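Long-range contacts in eukaryotic translation initiation factor 4 gamma 2 (PDB 4IUL), which probably supports translation initiation through its MIF4G domain, a helical HEAT-repeat platform that interacts with the RNA helicase eIF4A: residues R18-R27 with E51-L62; C81-D92 with Q104-L112. All coordinates share one frame; numbering follows the deposited sequence.

Interaction 1 (R18-R27 with E51-L62); sequences RHDAIFRKVR and ESKLILKGVILL. With SO4 (sulfate ion), chain D; SO4 (sulfate ion), chain C.
Phe23 pushes its ring as a knob into a hole formed by Leu54, Ile55, Gly58 and Leu62. CG lies anti to the carbonyl carbon (chi1 -70°), which carries the ring across to helix 53-69, where Phe23 CE2 comes 3.5 Å from Gly58 CA; a side chain on Gly58 would collide with the ring at this point. The carbonyl oxygens of Leu54 and Ile55 meet the ring at its edge. Leu62 fills the next place along the groove, its CD1 reaching 3.5 Å from Phe23 O and 3.7 Å from Val26 CG1. Toward the start of helix 53-69, Leu54 CD2 sits over the centre of the His19 ring, 3.8 Å from its centroid. Beyond this apolar strip Arg18 grips Glu51 end-on, NH1 to OE1 at 2.8 Å and NH2 to OE2 at 2.9 Å, with guanidinium and carboxylate only 16° from coplanar. A methionine in place of Arg18 would probably leave the Glu51 carboxylate without its charged mate and freer to turn. A water donates to Glu51 OE2 and also bonds to His19 NE2 and Ser52 OG. The axes of 18-27 and 53-62 run 30° from parallel, 10.0 Å apart at their closest; helix 38-48 packs against Ile22 and Val26, while another side of helix 53-69 faces helix 107-127.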
loop_
_atom_site.group_PDB
_atom_site.type_symbol
_atom_site.label_atom_id
_atom_site.label_comp_id
_atom_site.label_asym_id
_atom_site.label_seq_id
_atom_site.Cartn_x
_atom_site.Cartn_y
_atom_site.Cartn_z
ATOM N N ARG A 18 18.095 -21.518 -13.730
ATOM C CA ARG A 18 18.834 -20.355 -13.227
ATOM C C ARG A 18 17.853 -19.292 -12.731
ATOM O O ARG A 18 18.049 -18.699 -11.671
ATOM C CB ARG A 18 19.748 -19.760 -14.320
ATOM C CG ARG A 18 20.671 -18.612 -13.808
ATOM C CD ARG A 18 21.614 -18.074 -14.905
ATOM N NE ARG A 18 20.885 -17.352 -15.946
ATOM C CZ ARG A 18 20.594 -16.052 -15.908
ATOM N NH1 ARG A 18 20.980 -15.299 -14.881
ATOM N NH2 ARG A 18 19.876 -15.510 -16.889
ATOM N N HIS A 19 16.795 -19.059 -13.502
ATOM C CA HIS A 19 15.779 -18.080 -13.126
ATOM C C HIS A 19 15.085 -18.512 -11.835
ATOM O O HIS A 19 14.878 -17.694 -10.936
ATOM C CB HIS A 19 14.747 -17.925 -14.251
ATOM C CG HIS A 19 15.231 -17.104 -15.405
ATOM N ND1 HIS A 19 14.752 -17.265 -16.686
ATOM C CD2 HIS A 19 16.153 -16.111 -15.470
ATOM C CE1 HIS A 19 15.359 -16.411 -17.493
ATOM N NE2 HIS A 19 16.214 -15.699 -16.779
ATOM N N ASP A 20 14.733 -19.794 -11.738
ATOM C CA ASP A 20 14.063 -20.287 -10.543
ATOM C C ASP A 20 14.927 -20.226 -9.281
ATOM O O ASP A 20 14.408 -19.981 -8.192
ATOM C CB ASP A 20 13.544 -21.709 -10.775
ATOM C CG ASP A 20 12.493 -21.769 -11.885
ATOM O OD1 ASP A 20 11.861 -20.727 -12.171
ATOM O OD2 ASP A 20 12.292 -22.855 -12.467
ATOM N N ALA A 21 16.238 -20.439 -9.414
ATOM C CA ALA A 21 17.131 -20.369 -8.252
ATOM C C ALA A 21 17.262 -18.919 -7.759
ATOM O O ALA A 21 17.423 -18.674 -6.559
ATOM C CB ALA A 21 18.515 -20.932 -8.594
ATOM N N ILE A 22 17.191 -17.961 -8.682
ATOM C CA ILE A 22 17.284 -16.554 -8.304
ATOM C C ILE A 22 16.080 -16.168 -7.459
ATOM O O ILE A 22 16.208 -15.490 -6.428
ATOM C CB ILE A 22 17.333 -15.627 -9.538
ATOM C CG1 ILE A 22 18.658 -15.809 -10.282
ATOM C CG2 ILE A 22 17.188 -14.170 -9.102
ATOM C CD1 ILE A 22 18.771 -14.964 -11.557
ATOM N N PHE A 23 14.904 -16.609 -7.896
ATOM C CA PHE A 23 13.677 -16.309 -7.181
ATOM C C PHE A 23 13.669 -16.948 -5.793
ATOM O O PHE A 23 13.155 -16.348 -4.845
ATOM C CB PHE A 23 12.470 -16.750 -8.021
ATOM C CG PHE A 23 12.257 -15.906 -9.253
ATOM C CD1 PHE A 23 11.829 -16.482 -10.449
ATOM C CD2 PHE A 23 12.493 -14.530 -9.219
ATOM C CE1 PHE A 23 11.644 -15.707 -11.597
ATOM C CE2 PHE A 23 12.311 -13.738 -10.358
ATOM C CZ PHE A 23 11.885 -14.330 -11.555
ATOM N N ARG A 24 14.239 -18.150 -5.658
ATOM C CA ARG A 24 14.300 -18.791 -4.338
ATOM C C ARG A 24 15.237 -17.955 -3.452
ATOM O O ARG A 24 15.015 -17.807 -2.243
ATOM C CB ARG A 24 14.827 -20.242 -4.419
ATOM C CG ARG A 24 13.911 -21.232 -5.169
ATOM C CD ARG A 24 14.250 -22.710 -4.870
ATOM N NE ARG A 24 15.590 -23.106 -5.307
ATOM C CZ ARG A 24 15.939 -23.373 -6.566
ATOM N NH1 ARG A 24 15.050 -23.297 -7.550
ATOM N NH2 ARG A 24 17.191 -23.725 -6.846
ATOM N N LYS A 25 16.281 -17.401 -4.062
ATOM C CA LYS A 25 17.237 -16.572 -3.328
ATOM C C LYS A 25 16.599 -15.257 -2.879
ATOM O O LYS A 25 16.847 -14.782 -1.767
ATOM C CB LYS A 25 18.446 -16.272 -4.206
ATOM C CG LYS A 25 19.548 -15.489 -3.525
ATOM C CD LYS A 25 20.675 -15.254 -4.524
ATOM C CE LYS A 25 22.051 -15.307 -3.885
ATOM N NZ LYS A 25 23.087 -15.298 -4.953
ATOM N N VAL A 26 15.779 -14.664 -3.745
ATOM C CA VAL A 26 15.120 -13.410 -3.402
ATOM C C VAL A 26 14.201 -13.602 -2.203
ATOM O O VAL A 26 14.151 -12.754 -1.307
ATOM C CB VAL A 26 14.320 -12.849 -4.597
ATOM C CG1 VAL A 26 13.460 -11.667 -4.150
ATOM C CG2 VAL A 26 15.282 -12.401 -5.686
ATOM N N ARG A 27 13.480 -14.721 -2.186
ATOM C CA ARG A 27 12.579 -15.041 -1.086
ATOM C C ARG A 27 13.359 -15.119 0.232
ATOM O O ARG A 27 12.916 -14.590 1.252
ATOM C CB ARG A 27 11.860 -16.373 -1.355
ATOM C CG ARG A 27 11.002 -16.880 -0.196
ATOM C CD ARG A 27 9.958 -15.857 0.240
ATOM N NE ARG A 27 9.117 -16.350 1.332
ATOM C CZ ARG A 27 8.118 -15.661 1.884
ATOM N NH1 ARG A 27 7.825 -14.439 1.451
ATOM N NH2 ARG A 27 7.415 -16.188 2.881
ATOM N N GLU A 51 18.563 -7.830 -13.410
ATOM C CA GLU A 51 19.083 -8.354 -14.666
ATOM C C GLU A 51 18.232 -8.117 -15.922
ATOM O O GLU A 51 18.765 -7.757 -16.960
ATOM C CB GLU A 51 19.329 -9.851 -14.500
ATOM C CG GLU A 51 20.011 -10.514 -15.673
ATOM C CD GLU A 51 20.012 -12.025 -15.553
ATOM O OE1 GLU A 51 20.436 -12.547 -14.499
ATOM O OE2 GLU A 51 19.584 -12.689 -16.515
ATOM N N SER A 52 16.920 -8.334 -15.834
ATOM C CA SER A 52 16.035 -8.165 -16.998
ATOM C C SER A 52 14.566 -7.968 -16.622
ATOM O O SER A 52 14.210 -7.970 -15.446
ATOM C CB SER A 52 16.135 -9.388 -17.913
ATOM O OG SER A 52 15.562 -10.525 -17.290
ATOM N N LYS A 53 13.712 -7.819 -17.628
ATOM C CA LYS A 53 12.291 -7.629 -17.377
ATOM C C LYS A 53 11.699 -8.813 -16.612
ATOM O O LYS A 53 10.989 -8.637 -15.619
ATOM C CB LYS A 53 11.525 -7.424 -18.700
ATOM C CG LYS A 53 10.016 -7.214 -18.503
ATOM C CD LYS A 53 9.339 -6.478 -19.673
ATOM C CE LYS A 53 9.209 -7.350 -20.914
ATOM N NZ LYS A 53 8.320 -6.739 -21.950
ATOM N N LEU A 54 11.996 -10.016 -17.089
ATOM C CA LEU A 54 11.500 -11.247 -16.480
ATOM C C LEU A 54 11.856 -11.343 -14.995
ATOM O O LEU A 54 11.011 -11.673 -14.167
ATOM C CB LEU A 54 12.054 -12.454 -17.243
ATOM C CG LEU A 54 11.605 -13.840 -16.771
ATOM C CD1 LEU A 54 11.622 -14.810 -17.955
ATOM C CD2 LEU A 54 12.509 -14.323 -15.629
ATOM N N ILE A 55 13.104 -11.049 -14.659
ATOM C CA ILE A 55 13.538 -11.102 -13.274
ATOM C C ILE A 55 12.846 -10.012 -12.457
ATOM O O ILE A 55 12.494 -10.239 -11.293
ATOM C CB ILE A 55 15.078 -10.979 -13.182
ATOM C CG1 ILE A 55 15.714 -12.279 -13.681
ATOM C CG2 ILE A 55 15.510 -10.704 -11.763
ATOM C CD1 ILE A 55 17.214 -12.235 -13.788
ATOM N N LEU A 56 12.639 -8.838 -13.057
ATOM C CA LEU A 56 11.953 -7.749 -12.350
ATOM C C LEU A 56 10.521 -8.158 -11.966
ATOM O O LEU A 56 10.067 -7.885 -10.844
ATOM C CB LEU A 56 11.907 -6.477 -13.209
ATOM C CG LEU A 56 13.210 -5.714 -13.469
ATOM C CD1 LEU A 56 12.920 -4.476 -14.329
ATOM C CD2 LEU A 56 13.838 -5.304 -12.141
ATOM N N LYS A 57 9.819 -8.821 -12.886
ATOM C CA LYS A 57 8.440 -9.252 -12.625
ATOM C C LYS A 57 8.325 -10.158 -11.404
ATOM O O LYS A 57 7.388 -10.025 -10.618
ATOM C CB LYS A 57 7.845 -9.988 -13.832
ATOM C CG LYS A 57 7.498 -9.104 -15.025
ATOM C CD LYS A 57 6.900 -9.942 -16.155
ATOM C CE LYS A 57 6.548 -9.079 -17.342
ATOM N NZ LYS A 57 6.078 -9.899 -18.474
ATOM N N GLY A 58 9.270 -11.082 -11.258
ATOM C CA GLY A 58 9.257 -11.992 -10.122
ATOM C C GLY A 58 9.595 -11.273 -8.827
ATOM O O GLY A 58 8.905 -11.432 -7.815
ATOM N N VAL A 59 10.663 -10.483 -8.858
ATOM C CA VAL A 59 11.073 -9.712 -7.690
ATOM C C VAL A 59 9.899 -8.915 -7.116
ATOM O O VAL A 59 9.669 -8.925 -5.911
ATOM C CB VAL A 59 12.216 -8.728 -8.041
ATOM C CG1 VAL A 59 12.477 -7.782 -6.859
ATOM C CG2 VAL A 59 13.477 -9.507 -8.394
ATOM N N ILE A 60 9.159 -8.226 -7.983
ATOM C CA ILE A 60 8.004 -7.426 -7.552
ATOM C C ILE A 60 6.918 -8.311 -6.947
ATOM O O ILE A 60 6.289 -7.950 -5.948
ATOM C CB ILE A 60 7.412 -6.616 -8.738
ATOM C CG1 ILE A 60 8.396 -5.509 -9.143
ATOM C CG2 ILE A 60 6.066 -6.017 -8.355
ATOM C CD1 ILE A 60 8.058 -4.825 -10.451
ATOM N N LEU A 61 6.705 -9.470 -7.562
ATOM C CA LEU A 61 5.716 -10.417 -7.080
ATOM C C LEU A 61 6.077 -10.880 -5.663
ATOM O O LEU A 61 5.219 -10.968 -4.787
ATOM C CB LEU A 61 5.652 -11.630 -8.018
ATOM C CG LEU A 61 4.674 -12.729 -7.585
ATOM C CD1 LEU A 61 3.248 -12.157 -7.573
ATOM C CD2 LEU A 61 4.766 -13.912 -8.533
ATOM N N LEU A 62 7.352 -11.171 -5.433
ATOM C CA LEU A 62 7.786 -11.640 -4.117
ATOM C C LEU A 62 7.736 -10.561 -3.031
ATOM O O LEU A 62 7.320 -10.833 -1.897
ATOM C CB LEU A 62 9.192 -12.236 -4.224
ATOM C CG LEU A 62 9.267 -13.531 -5.050
ATOM C CD1 LEU A 62 10.717 -13.942 -5.259
ATOM C CD2 LEU A 62 8.479 -14.643 -4.338
HETATM S S SO4 D . 4.936 -6.660 -20.303
HETATM O O1 SO4 D . 3.728 -6.624 -21.147
HETATM O O2 SO4 D . 5.767 -5.474 -20.579
HETATM O O3 SO4 D . 4.536 -6.664 -18.887
HETATM O O4 SO4 D . 5.710 -7.878 -20.604
HETATM S S SO4 C . 9.114 -19.623 3.100
HETATM O O1 SO4 C . 8.676 -18.459 3.890
HETATM O O2 SO4 C . 9.454 -19.196 1.728
HETATM O O3 SO4 C . 10.298 -20.228 3.735
HETATM O O4 SO4 C . 8.022 -20.612 3.043
HETATM O O HOH W 1 17.151 -12.945 -17.889
HETATM O O HOH W 2 7.791 -13.384 -0.939
#

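Interaction 2 (C81-D92 with Q104-L112); sequences CLRLAEDAPNFD and QSTTFRRLL. With SO4 (sulfate ion), chain D.
Thr107 OG1 gathers several polar groups from the loop after helix 74-87: it accepts a hydrogen bond from Phe91 N at 2.7 Å and lies 3.0 Å from Asp92 OD1. The hydroxyl stands anti to the carbonyl carbon (chi1 -59°), which turns it to this loop. Asn90 shapes the same loop as an Asx turn, its OD1 accepting from Asp92 N. Asp92 in turn is held side-on by Arg110, NH1 to OD1 at 3.0 Å and NE to OD2 at 3.1 Å; the carboxylate and guanidinium planes are 47° apart, and OD2 is met from above its carboxylate plane. Between the helices Phe108 is the main apolar piece. Leu84 CB lies over one face of its ring, offset toward the rim, and Ala85 CB touches Phe108 CD2 at 3.7 Å. Ala85 CB also sits over the centre of the Arg109 guanidinium, whose NE donates to Gln104 OE1 at 3.2 Å in the guanidinium plane. A water ties the ends together, donating to Ala85 O and Ala88 O and accepting from Thr106 OG1. Thr106 is the N-cap of helix 107-127, its OG1 weakly accepting from Arg109 N. The axes of 81-87 and 107-112 lie 136° apart and approach to 8.7 Å, so helices 74-87 and 107-127 pack in the roughly antiparallel manner of neighbouring helices in the HEAT-repeat fold of MIF4G domains.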
loop_
_atom_site.group_PDB
_atom_site.type_symbol
_atom_site.label_atom_id
_atom_site.label_comp_id
_atom_site.label_asym_id
_atom_site.label_seq_id
_atom_site.Cartn_x
_atom_site.Cartn_y
_atom_site.Cartn_z
ATOM N N CYS A 81 11.539 -0.830 -2.541
ATOM C CA CYS A 81 10.991 -0.565 -3.866
ATOM C C CYS A 81 11.568 0.735 -4.446
ATOM O O CYS A 81 11.829 0.824 -5.653
ATOM C CB CYS A 81 9.460 -0.504 -3.802
ATOM S SG CYS A 81 8.668 -2.140 -3.519
ATOM N N LEU A 82 11.783 1.732 -3.589
ATOM C CA LEU A 82 12.343 3.010 -4.034
ATOM C C LEU A 82 13.734 2.835 -4.641
ATOM O O LEU A 82 14.017 3.360 -5.715
ATOM C CB LEU A 82 12.422 3.998 -2.872
ATOM C CG LEU A 82 13.163 5.320 -3.147
ATOM C CD1 LEU A 82 12.512 6.070 -4.322
ATOM C CD2 LEU A 82 13.138 6.188 -1.878
ATOM N N ARG A 83 14.600 2.102 -3.944
ATOM C CA ARG A 83 15.963 1.855 -4.412
ATOM C C ARG A 83 15.965 1.161 -5.774
ATOM O O ARG A 83 16.704 1.551 -6.683
ATOM C CB ARG A 83 16.716 0.989 -3.396
ATOM C CG ARG A 83 16.647 1.508 -1.963
ATOM C CD ARG A 83 17.537 2.731 -1.723
ATOM N NE ARG A 83 18.944 2.354 -1.592
ATOM C CZ ARG A 83 19.772 2.170 -2.616
ATOM N NH1 ARG A 83 19.342 2.339 -3.863
ATOM N NH2 ARG A 83 21.025 1.786 -2.396
ATOM N N LEU A 84 15.135 0.129 -5.913
ATOM C CA LEU A 84 15.047 -0.611 -7.171
ATOM C C LEU A 84 14.503 0.268 -8.297
ATOM O O LEU A 84 14.968 0.192 -9.437
ATOM C CB LEU A 84 14.156 -1.851 -6.999
ATOM C CG LEU A 84 14.738 -2.934 -6.081
ATOM C CD1 LEU A 84 13.723 -4.045 -5.849
ATOM C CD2 LEU A 84 15.995 -3.492 -6.717
ATOM N N ALA A 85 13.523 1.108 -7.975
ATOM C CA ALA A 85 12.936 1.992 -8.972
ATOM C C ALA A 85 13.968 2.953 -9.544
ATOM O O ALA A 85 13.938 3.283 -10.734
ATOM C CB ALA A 85 11.781 2.782 -8.362
ATOM N N GLU A 86 14.885 3.397 -8.694
ATOM C CA GLU A 86 15.898 4.347 -9.121
ATOM C C GLU A 86 17.104 3.711 -9.796
ATOM O O GLU A 86 17.668 4.295 -10.716
ATOM C CB GLU A 86 16.366 5.200 -7.930
ATOM C CG GLU A 86 15.233 5.936 -7.208
ATOM C CD GLU A 86 15.719 6.905 -6.131
ATOM O OE1 GLU A 86 16.604 6.530 -5.330
ATOM O OE2 GLU A 86 15.203 8.045 -6.076
ATOM N N ASP A 87 17.489 2.513 -9.366
ATOM C CA ASP A 87 18.670 1.865 -9.940
ATOM C C ASP A 87 18.458 0.837 -11.058
ATOM O O ASP A 87 19.335 0.650 -11.896
ATOM C CB ASP A 87 19.517 1.246 -8.818
ATOM C CG ASP A 87 19.941 2.275 -7.769
ATOM O OD1 ASP A 87 19.934 3.485 -8.090
ATOM O OD2 ASP A 87 20.289 1.880 -6.632
ATOM N N ALA A 88 17.307 0.175 -11.084
ATOM C CA ALA A 88 17.050 -0.823 -12.119
ATOM C C ALA A 88 17.000 -0.212 -13.521
ATOM O O ALA A 88 16.353 0.806 -13.738
ATOM C CB ALA A 88 15.745 -1.549 -11.831
ATOM N N PRO A 89 17.692 -0.832 -14.491
ATOM C CA PRO A 89 17.705 -0.333 -15.872
ATOM C C PRO A 89 16.352 -0.469 -16.575
ATOM O O PRO A 89 15.588 -1.388 -16.290
ATOM C CB PRO A 89 18.798 -1.175 -16.538
ATOM C CG PRO A 89 18.808 -2.438 -15.721
ATOM C CD PRO A 89 18.671 -1.920 -14.318
ATOM N N ASN A 90 16.069 0.449 -17.495
ATOM C CA ASN A 90 14.816 0.442 -18.234
ATOM C C ASN A 90 14.867 -0.600 -19.351
ATOM O O ASN A 90 15.905 -0.789 -19.986
ATOM C CB ASN A 90 14.552 1.828 -18.842
ATOM C CG ASN A 90 13.068 2.094 -19.085
ATOM O OD1 ASN A 90 12.318 1.202 -19.478
ATOM N ND2 ASN A 90 12.648 3.333 -18.862
ATOM N N PHE A 91 13.741 -1.267 -19.589
ATOM C CA PHE A 91 13.650 -2.287 -20.630
ATOM C C PHE A 91 12.509 -2.031 -21.612
ATOM O O PHE A 91 12.192 -2.894 -22.428
ATOM C CB PHE A 91 13.455 -3.673 -20.002
ATOM C CG PHE A 91 14.651 -4.169 -19.238
ATOM C CD1 PHE A 91 15.820 -4.526 -19.905
ATOM C CD2 PHE A 91 14.615 -4.259 -17.852
ATOM C CE1 PHE A 91 16.935 -4.965 -19.199
ATOM C CE2 PHE A 91 15.723 -4.696 -17.136
ATOM C CZ PHE A 91 16.888 -5.051 -17.811
ATOM N N ASP A 92 11.886 -0.859 -21.544
ATOM C CA ASP A 92 10.782 -0.565 -22.455
ATOM C C ASP A 92 11.243 0.185 -23.707
ATOM O O ASP A 92 11.457 1.400 -23.675
ATOM C CB ASP A 92 9.693 0.253 -21.746
ATOM C CG ASP A 92 9.121 -0.450 -20.522
ATOM O OD1 ASP A 92 9.209 -1.691 -20.429
ATOM O OD2 ASP A 92 8.560 0.252 -19.654
ATOM N N GLN A 104 11.072 10.499 -14.093
ATOM C CA GLN A 104 11.514 9.216 -14.615
ATOM C C GLN A 104 10.395 8.178 -14.733
ATOM O O GLN A 104 9.546 8.047 -13.854
ATOM C CB GLN A 104 12.640 8.660 -13.733
ATOM C CG GLN A 104 13.234 7.341 -14.219
ATOM C CD GLN A 104 14.147 6.689 -13.186
ATOM O OE1 GLN A 104 13.727 6.402 -12.058
ATOM N NE2 GLN A 104 15.399 6.448 -13.568
ATOM N N SER A 105 10.417 7.444 -15.836
ATOM C CA SER A 105 9.448 6.398 -16.098
ATOM C C SER A 105 10.243 5.179 -16.548
ATOM O O SER A 105 11.012 5.260 -17.508
ATOM C CB SER A 105 8.486 6.837 -17.204
ATOM O OG SER A 105 7.460 5.878 -17.388
ATOM N N THR A 106 10.075 4.057 -15.851
ATOM C CA THR A 106 10.807 2.842 -16.198
ATOM C C THR A 106 9.981 1.566 -16.052
ATOM O O THR A 106 8.867 1.572 -15.522
ATOM C CB THR A 106 12.058 2.662 -15.319
ATOM O OG1 THR A 106 11.653 2.403 -13.970
ATOM C CG2 THR A 106 12.930 3.913 -15.347
ATOM N N THR A 107 10.566 0.469 -16.524
ATOM C CA THR A 107 9.956 -0.846 -16.475
ATOM C C THR A 107 9.534 -1.164 -15.042
ATOM O O THR A 107 8.365 -1.468 -14.786
ATOM C CB THR A 107 10.959 -1.922 -16.974
ATOM O OG1 THR A 107 11.355 -1.611 -18.316
ATOM C CG2 THR A 107 10.330 -3.310 -16.954
ATOM N N PHE A 108 10.482 -1.079 -14.111
ATOM C CA PHE A 108 10.183 -1.372 -12.722
ATOM C C PHE A 108 8.982 -0.573 -12.225
ATOM O O PHE A 108 8.012 -1.152 -11.734
ATOM C CB PHE A 108 11.370 -1.075 -11.808
ATOM C CG PHE A 108 11.145 -1.513 -10.384
ATOM C CD1 PHE A 108 11.297 -2.849 -10.022
ATOM C CD2 PHE A 108 10.684 -0.612 -9.428
ATOM C CE1 PHE A 108 10.988 -3.285 -8.725
ATOM C CE2 PHE A 108 10.369 -1.038 -8.130
ATOM C CZ PHE A 108 10.519 -2.376 -7.778
ATOM N N ARG A 109 9.049 0.749 -12.368
ATOM C CA ARG A 109 7.972 1.628 -11.912
ATOM C C ARG A 109 6.611 1.259 -12.473
ATOM O O ARG A 109 5.624 1.255 -11.744
ATOM C CB ARG A 109 8.284 3.095 -12.248
ATOM C CG ARG A 109 9.394 3.724 -11.392
ATOM C CD ARG A 109 9.631 5.173 -11.791
ATOM N NE ARG A 109 10.758 5.788 -11.095
ATOM C CZ ARG A 109 10.722 6.228 -9.839
ATOM N NH1 ARG A 109 9.610 6.125 -9.127
ATOM N NH2 ARG A 109 11.800 6.778 -9.298
ATOM N N ARG A 110 6.571 0.949 -13.764
ATOM C CA ARG A 110 5.341 0.574 -14.453
ATOM C C ARG A 110 4.734 -0.741 -13.948
ATOM O O ARG A 110 3.533 -0.829 -13.725
ATOM C CB ARG A 110 5.616 0.474 -15.960
ATOM C CG ARG A 110 4.548 -0.254 -16.768
ATOM C CD ARG A 110 4.848 -0.205 -18.265
ATOM N NE ARG A 110 5.948 -1.079 -18.681
ATOM C CZ ARG A 110 5.850 -2.400 -18.808
ATOM N NH1 ARG A 110 6.902 -3.115 -19.199
ATOM N NH2 ARG A 110 4.699 -3.010 -18.548
ATOM N N LEU A 111 5.558 -1.763 -13.767
ATOM C CA LEU A 111 5.044 -3.047 -13.295
ATOM C C LEU A 111 4.644 -3.024 -11.814
ATOM O O LEU A 111 3.769 -3.787 -11.393
ATOM C CB LEU A 111 6.073 -4.158 -13.550
ATOM C CG LEU A 111 6.424 -4.465 -15.020
ATOM C CD1 LEU A 111 7.591 -5.454 -15.071
ATOM C CD2 LEU A 111 5.206 -5.039 -15.766
ATOM N N LEU A 112 5.266 -2.149 -11.025
ATOM C CA LEU A 112 4.932 -2.062 -9.601
ATOM C C LEU A 112 3.498 -1.519 -9.471
ATOM O O LEU A 112 2.657 -2.086 -8.764
ATOM C CB LEU A 112 5.903 -1.120 -8.864
ATOM C CG LEU A 112 6.219 -1.397 -7.386
ATOM C CD1 LEU A 112 6.665 -0.109 -6.699
ATOM C CD2 LEU A 112 5.007 -1.957 -6.683
HETATM S S SO4 D . 4.936 -6.660 -20.303
HETATM O O1 SO4 D . 3.728 -6.624 -21.147
HETATM O O2 SO4 D . 5.767 -5.474 -20.579
HETATM O O3 SO4 D . 4.536 -6.664 -18.887
HETATM O O4 SO4 D . 5.710 -7.878 -20.604
HETATM O O HOH W 3 14.031 1.704 -12.791
#

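In the fold
Interactions 1 and 2 follow one another along the chain, and their centres lie about 15 Å apart on the same side of the chain's centre. Helix 53-69 joins them: one side receives helix 13-31 in interaction 1, while Ile60 and Lys57 meet helix 107-127 of interaction 2, with Ile60 CG1 3.4 Å from Phe108 CE1 and Lys57 CG 3.7 Å from Leu111 CD1. A second junction lies at the start of helix 53-69, where Phe91 CZ packs 3.3 Å from Ser52 CA. The two contacts also share a sulfate, probably from the crystallisation liquor, bound by Lys53 NZ, Lys57 NZ and Arg110 NH1. Together they link four helices of the HEAT-repeat stack.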